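Local coordinates for protein methanogen homoaconitase large subunit (Methanocaldococcus jannaschii, PDB 4KP2) that forms the large subunit of an iron-sulfur hydro-lyase that interconverts (R)-homocitrate and homoisocitrate through cis-homoaconitate, in 2-oxosuberate biosynthesis, at residues 50-54 and 55-59; 59-62 and 63-67; 82-85 and 86-90; 201-204 and 205-208; 248-251 and 252-255. One frame throughout, in Å; residues are numbered along the deposited sequence.

Interaction 1: residues 50-54 and 55-59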
# COMPACT_ATOMS: atom_id res chain seq x y z
N ALA A 50 16.15 19.32 13.17
CA ALA A 50 16.75 18.75 11.96
C ALA A 50 16.08 17.43 11.60
O ALA A 50 15.92 16.55 12.45
CB ALA A 50 18.25 18.57 12.14
N MET A 51 15.71 17.28 10.33
CA MET A 51 14.98 16.09 9.89
C MET A 51 15.39 15.59 8.51
O MET A 51 15.52 16.37 7.57
CB MET A 51 13.47 16.34 9.95
CG MET A 51 12.64 15.41 9.08
SD MET A 51 12.17 16.17 7.51
CE MET A 51 12.51 14.82 6.38
N THR A 52 15.59 14.28 8.40
CA THR A 52 15.84 13.63 7.12
C THR A 52 14.99 12.37 7.00
O THR A 52 14.74 11.68 7.99
CB THR A 52 17.32 13.27 6.94
OG1 THR A 52 17.79 12.60 8.11
CG2 THR A 52 18.15 14.52 6.70
N HIS A 53 14.54 12.07 5.78
CA HIS A 53 13.71 10.89 5.55
C HIS A 53 14.50 9.74 4.93
O HIS A 53 15.71 9.86 4.70
CB HIS A 53 12.50 11.24 4.68
CG HIS A 53 12.86 11.89 3.37
ND1 HIS A 53 13.31 11.18 2.29
CD2 HIS A 53 12.83 13.19 2.99
CE1 HIS A 53 13.54 12.01 1.28
NE2 HIS A 53 13.26 13.23 1.68
N ASP A 54 13.82 8.63 4.66
CA ASP A 54 14.46 7.41 4.17
C ASP A 54 15.23 7.59 2.86
O ASP A 54 16.09 6.79 2.52
CB ASP A 54 13.44 6.29 4.02
CG ASP A 54 12.29 6.66 3.10
OD1 ASP A 54 11.89 7.84 3.10
OD2 ASP A 54 11.80 5.78 2.37
N GLY A 55 14.91 8.66 2.13
CA GLY A 55 15.58 8.94 0.88
C GLY A 55 16.79 9.84 1.04
O GLY A 55 17.67 9.87 0.17
N THR A 56 16.84 10.57 2.15
CA THR A 56 17.92 11.53 2.37
C THR A 56 18.74 11.24 3.63
O THR A 56 19.86 11.74 3.77
CB THR A 56 17.39 12.98 2.42
OG1 THR A 56 16.33 13.07 3.39
CG2 THR A 56 16.86 13.39 1.06
N THR A 57 18.19 10.45 4.54
CA THR A 57 18.93 10.04 5.74
C THR A 57 20.22 9.27 5.44
O THR A 57 21.27 9.60 5.99
CB THR A 57 18.05 9.25 6.74
OG1 THR A 57 16.91 10.03 7.11
CG2 THR A 57 18.84 8.89 7.99
N PRO A 58 20.16 8.24 4.56
CA PRO A 58 21.42 7.54 4.26
C PRO A 58 22.39 8.43 3.50
O PRO A 58 23.61 8.25 3.61
CB PRO A 58 20.97 6.38 3.37
CG PRO A 58 19.52 6.24 3.62
CD PRO A 58 19.02 7.61 3.88
N LEU A 59 21.86 9.37 2.72
CA LEU A 59 22.68 10.30 1.97
C LEU A 59 23.37 11.29 2.90
O LEU A 59 24.52 11.67 2.66
CB LEU A 59 21.83 11.05 0.94
CG LEU A 59 21.67 10.44 -0.46
CD1 LEU A 59 21.14 9.02 -0.39
CD2 LEU A 59 20.77 11.31 -1.32

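Interaction 2: residues 59-62 and 63-67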
# COMPACT_ATOMS: atom_id res chain seq x y z
N LEU A 59 21.86 9.37 2.72
CA LEU A 59 22.68 10.30 1.97
C LEU A 59 23.37 11.29 2.90
O LEU A 59 24.52 11.67 2.66
CB LEU A 59 21.83 11.05 0.94
CG LEU A 59 21.67 10.44 -0.46
CD1 LEU A 59 21.14 9.02 -0.39
CD2 LEU A 59 20.77 11.31 -1.32
N ALA A 60 22.67 11.69 3.95
CA ALA A 60 23.22 12.62 4.93
C ALA A 60 24.15 11.91 5.91
O ALA A 60 25.11 12.50 6.40
CB ALA A 60 22.10 13.32 5.68
N TYR A 61 23.86 10.64 6.18
CA TYR A 61 24.68 9.84 7.08
C TYR A 61 26.03 9.54 6.45
O TYR A 61 27.07 9.70 7.09
CB TYR A 61 23.96 8.54 7.44
CG TYR A 61 24.69 7.69 8.46
CD1 TYR A 61 25.54 8.26 9.40
CD2 TYR A 61 24.55 6.31 8.47
CE1 TYR A 61 26.20 7.49 10.33
CE2 TYR A 61 25.21 5.52 9.39
CZ TYR A 61 26.04 6.12 10.32
OH TYR A 61 26.70 5.34 11.24
N LYS A 62 26.01 9.11 5.19
CA LYS A 62 27.23 8.80 4.45
C LYS A 62 28.11 10.04 4.35
O LYS A 62 29.34 9.95 4.42
CB LYS A 62 26.89 8.28 3.06
CG LYS A 62 27.66 7.04 2.64
CD LYS A 62 29.16 7.29 2.56
CE LYS A 62 29.89 6.10 1.98
NZ LYS A 62 29.62 4.85 2.76
N ALA A 63 27.48 11.20 4.20
CA ALA A 63 28.20 12.47 4.15
C ALA A 63 28.73 12.84 5.53
O ALA A 63 29.76 13.50 5.65
CB ALA A 63 27.30 13.56 3.62
N LEU A 64 28.03 12.40 6.57
CA LEU A 64 28.42 12.68 7.94
C LEU A 64 29.62 11.84 8.36
O LEU A 64 30.42 12.25 9.20
CB LEU A 64 27.24 12.42 8.89
CG LEU A 64 27.45 12.70 10.38
CD1 LEU A 64 27.77 14.17 10.61
CD2 LEU A 64 26.22 12.28 11.17
N LYS A 65 29.76 10.67 7.75
CA LYS A 65 30.83 9.74 8.09
C LYS A 65 32.17 10.16 7.50
O LYS A 65 33.20 9.54 7.78
CB LYS A 65 30.47 8.33 7.62
CG LYS A 65 29.27 7.73 8.34
CD LYS A 65 28.65 6.60 7.54
CE LYS A 65 29.65 5.48 7.28
NZ LYS A 65 30.09 4.84 8.55
N GLU A 66 32.17 11.22 6.70
CA GLU A 66 33.39 11.70 6.07
C GLU A 66 34.02 12.85 6.85
O GLU A 66 35.23 13.05 6.81
CB GLU A 66 33.11 12.14 4.63
CG GLU A 66 32.68 11.02 3.70
CD GLU A 66 33.82 10.09 3.33
OE1 GLU A 66 34.99 10.49 3.49
OE2 GLU A 66 33.54 8.97 2.86
N MET A 67 33.18 13.60 7.55
CA MET A 67 33.64 14.80 8.24
C MET A 67 33.60 14.66 9.76
O MET A 67 34.60 14.92 10.44
CB MET A 67 32.80 16.01 7.81
CG MET A 67 31.32 15.70 7.66
SD MET A 67 30.30 17.18 7.79
CE MET A 67 30.73 17.71 9.45

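Interaction 3: residues 82-85 and 86-90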
# COMPACT_ATOMS: atom_id res chain seq x y z
N ASP A 82 8.97 7.53 4.94
CA ASP A 82 7.69 7.84 4.31
C ASP A 82 7.74 7.74 2.78
O ASP A 82 6.74 7.38 2.15
CB ASP A 82 7.22 9.23 4.72
CG ASP A 82 8.16 10.33 4.26
OD1 ASP A 82 9.38 10.07 4.16
OD2 ASP A 82 7.68 11.45 4.01
N HIS A 83 8.89 8.06 2.20
CA HIS A 83 9.02 8.09 0.75
C HIS A 83 8.89 6.71 0.11
O HIS A 83 8.23 6.56 -0.92
CB HIS A 83 10.35 8.73 0.35
CG HIS A 83 10.35 10.22 0.40
ND1 HIS A 83 10.00 10.93 1.53
CD2 HIS A 83 10.65 11.14 -0.55
CE1 HIS A 83 10.08 12.22 1.28
NE2 HIS A 83 10.48 12.38 0.03
N ASN A 84 9.53 5.71 0.71
CA ASN A 84 9.55 4.37 0.15
C ASN A 84 9.07 3.32 1.14
O ASN A 84 9.80 2.39 1.49
CB ASN A 84 10.96 4.02 -0.33
CG ASN A 84 11.50 5.03 -1.33
OD1 ASN A 84 11.34 4.87 -2.54
ND2 ASN A 84 12.15 6.07 -0.82
N VAL A 85 7.82 3.46 1.59
CA VAL A 85 7.27 2.54 2.58
C VAL A 85 6.02 1.82 2.07
O VAL A 85 5.03 2.47 1.72
CB VAL A 85 7.00 3.24 3.93
CG1 VAL A 85 8.31 3.57 4.62
CG2 VAL A 85 6.17 4.50 3.72
N PRO A 86 6.05 0.48 2.02
CA PRO A 86 7.19 -0.40 2.31
C PRO A 86 8.26 -0.31 1.22
O PRO A 86 7.96 0.20 0.14
CB PRO A 86 6.56 -1.80 2.31
CG PRO A 86 5.10 -1.57 2.48
CD PRO A 86 4.82 -0.29 1.77
N PRO A 87 9.48 -0.78 1.50
CA PRO A 87 10.59 -0.76 0.54
C PRO A 87 10.22 -1.30 -0.83
O PRO A 87 9.69 -2.40 -0.94
CB PRO A 87 11.63 -1.67 1.20
CG PRO A 87 11.40 -1.48 2.65
CD PRO A 87 9.92 -1.29 2.82
N ASN A 88 10.49 -0.51 -1.87
CA ASN A 88 10.12 -0.85 -3.23
C ASN A 88 11.25 -1.50 -4.02
O ASN A 88 11.01 -2.36 -4.88
CB ASN A 88 9.61 0.39 -3.96
CG ASN A 88 10.40 1.64 -3.61
OD1 ASN A 88 11.00 1.72 -2.54
ND2 ASN A 88 10.41 2.61 -4.51
N THR A 89 12.48 -1.09 -3.75
CA THR A 89 13.63 -1.68 -4.43
C THR A 89 14.66 -2.17 -3.42
O THR A 89 14.57 -1.87 -2.23
CB THR A 89 14.30 -0.68 -5.40
OG1 THR A 89 14.62 0.53 -4.70
CG2 THR A 89 13.36 -0.36 -6.55
N VAL A 90 15.63 -2.93 -3.90
CA VAL A 90 16.72 -3.41 -3.07
C VAL A 90 17.53 -2.24 -2.55
O VAL A 90 17.90 -2.19 -1.38
CB VAL A 90 17.64 -4.37 -3.84
CG1 VAL A 90 18.79 -4.84 -2.95
CG2 VAL A 90 16.85 -5.56 -4.36

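Interaction 4: residues 201-204 and 205-208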
# COMPACT_ATOMS: atom_id res chain seq x y z
N GLY A 201 4.22 33.11 -10.02
CA GLY A 201 4.96 32.33 -11.00
C GLY A 201 5.78 31.24 -10.34
O GLY A 201 5.97 31.25 -9.13
N ARG A 202 6.26 30.29 -11.14
CA ARG A 202 7.05 29.18 -10.63
C ARG A 202 8.47 29.61 -10.26
O ARG A 202 9.22 28.85 -9.65
CB ARG A 202 7.10 28.03 -11.63
CG ARG A 202 7.66 28.41 -12.99
CD ARG A 202 7.84 27.18 -13.88
NE ARG A 202 8.10 27.54 -15.27
CZ ARG A 202 7.20 27.45 -16.24
NH1 ARG A 202 7.52 27.80 -17.48
NH2 ARG A 202 5.97 27.02 -15.98
N ARG A 203 8.83 30.83 -10.65
CA ARG A 203 10.17 31.35 -10.38
C ARG A 203 10.10 32.80 -9.91
O ARG A 203 11.13 33.48 -9.83
CB ARG A 203 11.03 31.24 -11.63
CG ARG A 203 12.47 30.83 -11.37
CD ARG A 203 13.29 30.89 -12.64
NE ARG A 203 14.53 30.11 -12.55
CZ ARG A 203 14.65 28.86 -12.98
NH1 ARG A 203 13.62 28.25 -13.54
NH2 ARG A 203 15.81 28.23 -12.86
N GLY A 204 8.90 33.26 -9.59
CA GLY A 204 8.70 34.64 -9.20
C GLY A 204 8.90 34.89 -7.71
O GLY A 204 8.41 35.88 -7.17
N ALA A 205 9.63 33.99 -7.06
CA ALA A 205 9.89 34.12 -5.63
C ALA A 205 11.24 33.51 -5.26
O ALA A 205 11.48 33.20 -4.09
CB ALA A 205 8.77 33.48 -4.83
N THR A 206 12.11 33.35 -6.25
CA THR A 206 13.41 32.73 -6.04
C THR A 206 14.27 33.57 -5.10
O THR A 206 14.26 34.80 -5.16
CB THR A 206 14.15 32.52 -7.37
OG1 THR A 206 13.24 32.01 -8.35
CG2 THR A 206 15.29 31.53 -7.19
N TYR A 207 14.99 32.89 -4.21
CA TYR A 207 15.83 33.53 -3.20
C TYR A 207 15.03 34.41 -2.24
O TYR A 207 15.59 35.29 -1.58
CB TYR A 207 16.96 34.35 -3.84
CG TYR A 207 17.63 33.70 -5.02
CD1 TYR A 207 18.42 32.56 -4.86
CD2 TYR A 207 17.50 34.23 -6.30
CE1 TYR A 207 19.04 31.97 -5.94
CE2 TYR A 207 18.12 33.64 -7.38
CZ TYR A 207 18.88 32.51 -7.20
OH TYR A 207 19.50 31.92 -8.28
N MET A 208 13.72 34.17 -2.16
CA MET A 208 12.85 35.00 -1.34
C MET A 208 11.91 34.17 -0.48
O MET A 208 11.71 32.98 -0.73
CB MET A 208 12.04 35.96 -2.22
CG MET A 208 12.88 36.95 -3.00
SD MET A 208 11.89 37.99 -4.08
CE MET A 208 10.75 38.71 -2.90

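Interaction 5: residues 248-251 and 252-255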
# COMPACT_ATOMS: atom_id res chain seq x y z
N THR A 248 -3.18 28.63 15.73
CA THR A 248 -1.95 27.85 15.75
C THR A 248 -1.77 27.16 17.10
O THR A 248 -1.35 26.00 17.15
CB THR A 248 -0.72 28.74 15.46
OG1 THR A 248 -0.91 29.44 14.23
CG2 THR A 248 0.54 27.90 15.38
N TYR A 249 -2.09 27.86 18.18
CA TYR A 249 -1.95 27.30 19.52
C TYR A 249 -2.99 26.21 19.78
O TYR A 249 -2.72 25.26 20.51
CB TYR A 249 -2.06 28.40 20.58
CG TYR A 249 -1.04 29.51 20.43
CD1 TYR A 249 0.32 29.24 20.46
CD2 TYR A 249 -1.44 30.83 20.27
CE1 TYR A 249 1.25 30.25 20.32
CE2 TYR A 249 -0.52 31.85 20.13
CZ TYR A 249 0.83 31.55 20.16
OH TYR A 249 1.75 32.56 20.03
N ASP A 250 -4.17 26.37 19.20
CA ASP A 250 -5.24 25.39 19.37
C ASP A 250 -4.86 24.05 18.75
O ASP A 250 -5.23 22.99 19.25
CB ASP A 250 -6.55 25.90 18.76
CG ASP A 250 -7.11 27.09 19.50
OD1 ASP A 250 -6.87 27.21 20.71
OD2 ASP A 250 -7.81 27.91 18.86
N TYR A 251 -4.11 24.10 17.65
CA TYR A 251 -3.64 22.90 16.98
C TYR A 251 -2.59 22.19 17.82
O TYR A 251 -2.48 20.97 17.80
CB TYR A 251 -3.06 23.26 15.61
CG TYR A 251 -2.44 22.10 14.87
CD1 TYR A 251 -3.22 21.21 14.15
CD2 TYR A 251 -1.06 21.90 14.88
CE1 TYR A 251 -2.66 20.15 13.47
CE2 TYR A 251 -0.49 20.84 14.21
CZ TYR A 251 -1.29 19.97 13.50
OH TYR A 251 -0.72 18.91 12.83
N LEU A 252 -1.81 22.97 18.57
CA LEU A 252 -0.77 22.42 19.42
C LEU A 252 -1.36 21.82 20.70
O LEU A 252 -0.66 21.16 21.46
CB LEU A 252 0.27 23.49 19.76
CG LEU A 252 0.97 24.13 18.56
CD1 LEU A 252 1.99 25.16 19.02
CD2 LEU A 252 1.62 23.07 17.69
N LYS A 253 -2.65 22.06 20.92
CA LYS A 253 -3.35 21.48 22.05
C LYS A 253 -3.96 20.14 21.67
O LYS A 253 -3.92 19.18 22.45
CB LYS A 253 -4.44 22.42 22.55
CG LYS A 253 -3.93 23.71 23.16
CD LYS A 253 -5.04 24.42 23.93
CE LYS A 253 -6.25 24.67 23.04
NZ LYS A 253 -7.37 25.29 23.80
N LYS A 254 -4.53 20.09 20.48
CA LYS A 254 -5.22 18.90 19.99
C LYS A 254 -4.25 17.77 19.65
O LYS A 254 -4.59 16.59 19.79
CB LYS A 254 -6.08 19.28 18.78
CG LYS A 254 -6.51 18.12 17.90
CD LYS A 254 -7.44 18.60 16.80
CE LYS A 254 -7.52 17.61 15.65
NZ LYS A 254 -6.23 17.53 14.92
N GLU A 255 -3.04 18.13 19.24
CA GLU A 255 -2.08 17.15 18.74
C GLU A 255 -1.08 16.64 19.78
O GLU A 255 -1.06 15.45 20.09
CB GLU A 255 -1.33 17.71 17.53
CG GLU A 255 -2.23 18.07 16.35
CD GLU A 255 -2.84 16.85 15.68
OE1 GLU A 255 -2.28 15.75 15.83
OE2 GLU A 255 -3.88 17.00 15.00

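Interaction 1: residues 50-54 and 55-59
His53 O draws together the turn that carries strand 49-53 into helix 57-67, in the first beta-alpha step of a beta-alpha-beta unit. Three donors close on it. Thr57 N arrives nearly end-on to the carbonyl at 2.6 Å from His53 O, while Thr56 N and Thr57 OG1 come from opposite sides of the carbonyl plane, both well out of it, OG1 at 2.7 Å. The backbone of His53 also donates: its N reaches Thr56 OG1 at 3.1 Å. That hydroxyl is held between the backbone N and carbonyl carbon of its own residue (chi1 53°), which sets it over the centre of the His53 ring, and it bonds Gly137 O as well. Gly55 N approaches His53 ND1 at 3.0 Å, tilted from the ring plane. On the buried flank, Thr52 and Thr57 bring their OG1 atoms to 2.9 Å, with Tyr163 a further partner of Thr52. The solvent side is at Gly55 and Thr56, which are partly exposed, yet even there a side chain on Gly55 would run into His53 CE1. Asp54 turns its carboxylate away to the backbone of His83 and Asn84. The chemistry implies a turn closed on one carbonyl oxygen, with the Thr56 hydroxyl and His53 ND1 tying further backbone N-H groups.

Interaction 2: residues 59-62 and 63-67
Lys65 N reaches back to Tyr61 O at 2.9 Å, the one full-strength backbone bond between residues 59-62 and 63-67 of helix 57-67. Around it the pattern is mixed. Leu64 N makes weak bonds to both Ala60 O and Tyr61 O, and Lys65 N has a second, weak bond to Lys62 O, so alpha-helical and 3-10 spacings overlap here.

Tyr61 and Lys65, four residues apart, carry the side-chain contact. The tyrosine CG is anti to the backbone N (chi1 -176°), which swings the ring along the helix toward Lys65. The aliphatic part of the lysine then lies over one ring face: CD sits 3.8 Å from the centroid of the Tyr61 ring, only 10° off its normal, in a CH-pi contact, and CG is 3.7 Å from Tyr61 CE1. Leu64 CD2 meets the same ring near its plane, 4.4 Å from Tyr61 CD1. On the exposed flank Lys62 NZ stands 5.8 Å from Lys65 NZ, with no contact between the charges.

Tyr61 and Leu64 face helix 90-106, where Phe102 meets the tyrosine ring edge-to-face and also packs on Leu64. Ala63 and Leu64 lean on Ala160 and Ala164 of helix 156-165, which places this helix between two neighbours beside the parallel sheet.

Interaction 3: residues 82-85 and 86-90
Asn88 ND2 donates to Asn84 OD1 at 3.1 Å, the hydrogen bond that ties the two halves of this loop together. The loop joins strand 77-80 to helix 90-106 and bends at a cis peptide between Val85 and Pro86, the backbone angles and chain reversal fitting a type VIb turn from Asn84 to Pro87. A proline at the last position of the turn has no N-H to close it, and the side-chain amides bridge the bend instead. The donor lies in the carbonyl plane of Asn84, on a lone pair, although the bond is bent, 138° at the hydrogen. The two amides cross obliquely with planes 23° apart. Asn88 CG sits between its own backbone N and carbonyl carbon (chi1 39°), folding the amide back over Asn84, where Asn88 OD1 rests 3.2 Å from Asn84 CB. An alanine at Asn88 would remove this amide, so Asn84 OD1 would probably lose its donor across the turn and the bend would be held less firmly.

The prolines look outward to the partner molecule: Pro86 packs on Cys379 and Pro87 on Lys348 of the second subunit, while Val85 meets Met377 of that subunit. Thr89 ends the loop as the N-cap of helix 90-106, its OG1 bonding Ala92 N. In the first half, His83 ND1 donates in its ring plane to Asp82 OD1. Within the turn itself, Pro87 CA points a C-H at Asn84 O from 3.4 Å.

Interaction 4: residues 201-204 and 205-208
Thr206 and Arg203 meet across a loop that leaves helix 189-200 and enters strand 208-213, a surface connection remote from the cluster ligands. The threonine can be followed outward from its backbone. Its CB lies 4.0 Å from Arg203 O, at the edge of contact. From there the side chain forks. One branch, OG1, is set beside the backbone N and anti to the carbonyl carbon (chi1 -43°), which turns it back along the chain: it donates to Arg203 O at 3.0 Å and touches Arg203 CG at 3.3 Å. The other branch, CG2, anti to the backbone N, settles over the centre of the Tyr207 ring, 3.5 Å above its plane.

The hydroxyl bond is oblique. Its donor stands 45° out of the carbonyl plane of Arg203, away from a lone pair, so the grip is probably modest. Past CG, the arginine runs extended to NE, away from the threonine. A valine in place of Thr206 would lack the hydroxyl, and Arg203 O would probably lose this partner, leaving the bend at Gly204 freer to shift.

Thr206 is itself the second residue of a type II turn from Ala205 to Met208, closed by a weak bond from Met208 N to Ala205 O at 3.1 Å. Before it, Gly201 leaves the helix with positive phi, at angles where a side chain would jam against the preceding carbonyl. Arg202 reaches Asp302 in a salt bridge. Chemically, one threonine does two jobs, its hydroxyl bonding the carbonyl of Arg203 and its methyl lying on the face of Tyr207.

Interaction 5: residues 248-251 and 252-255
Tyr251 of helix 246-254 and Glu255, four residues on, meet ring face to methylene. With chi1 at 175°, Tyr251 turns its ring away from its own N and alongside Glu255. Glu255 CG then sits over one ring face, 3.7 Å from the centroid of the Tyr251 ring and offset toward the rim, a CH-pi contact made by the methylene and not by the charged end. The carboxylate plane is turned 36° from that of the ring. Glu255 OE1 has a salt bridge with Lys357, an outside partner for the charge. Beneath the two side chains, Glu255 N bonds Tyr251 O at 3.2 Å.

Leu252 meets the same tyrosine quite differently. The two side chains cross at about a right angle, with Leu252 CD2 4.1 Å from Tyr251 CD2. Leu252 CG presses on the preceding turn, 3.3 Å from Thr248 O, the acceptor of a weak bond from Leu252 N. On the more exposed flank Asp250 and Lys253 run side by side and point the same way. Their charges make only a long salt bridge, Asp250 OD1 to Lys253 NZ at 3.7 Å, and Lys253 CE is nearer to that oxygen, at 3.5 Å, than the charged nitrogen.

Among its neighbours, the helix presents Tyr249 to helix 260-267, where Ile263 and Leu266 receive its ring. Tyr251 and Thr248 face Met222 of helix 222-230, Leu252 fits against Pro130 and Phe147 in loops, and Tyr251 and Glu255 both rest on Glu125 of helix 119-126.

Interactions 1 and 2 share Leu59 and follow one another into a single helix, touching also through Thr52 CG2 and Ala60 CB at 4.3 Å. Interaction 1 is joined more firmly to interaction 3: Asp54 OD2 takes Asn84 N at 2.8 Å, Asp54 OD1 takes His83 N at 3.1 Å, and the rings of His53 and His83 stack. This pair of loops borders the predicted [4Fe-4S] site, the side chains of Asp54 and Val85 each lying about 7 Å from that of Cys383. Interaction 5 approaches from elsewhere, with the Tyr251 side chain about 10 Å from that of Cys323. Interaction 4 stays apart, its nearest atoms about 19 Å from interactions 1 and 3.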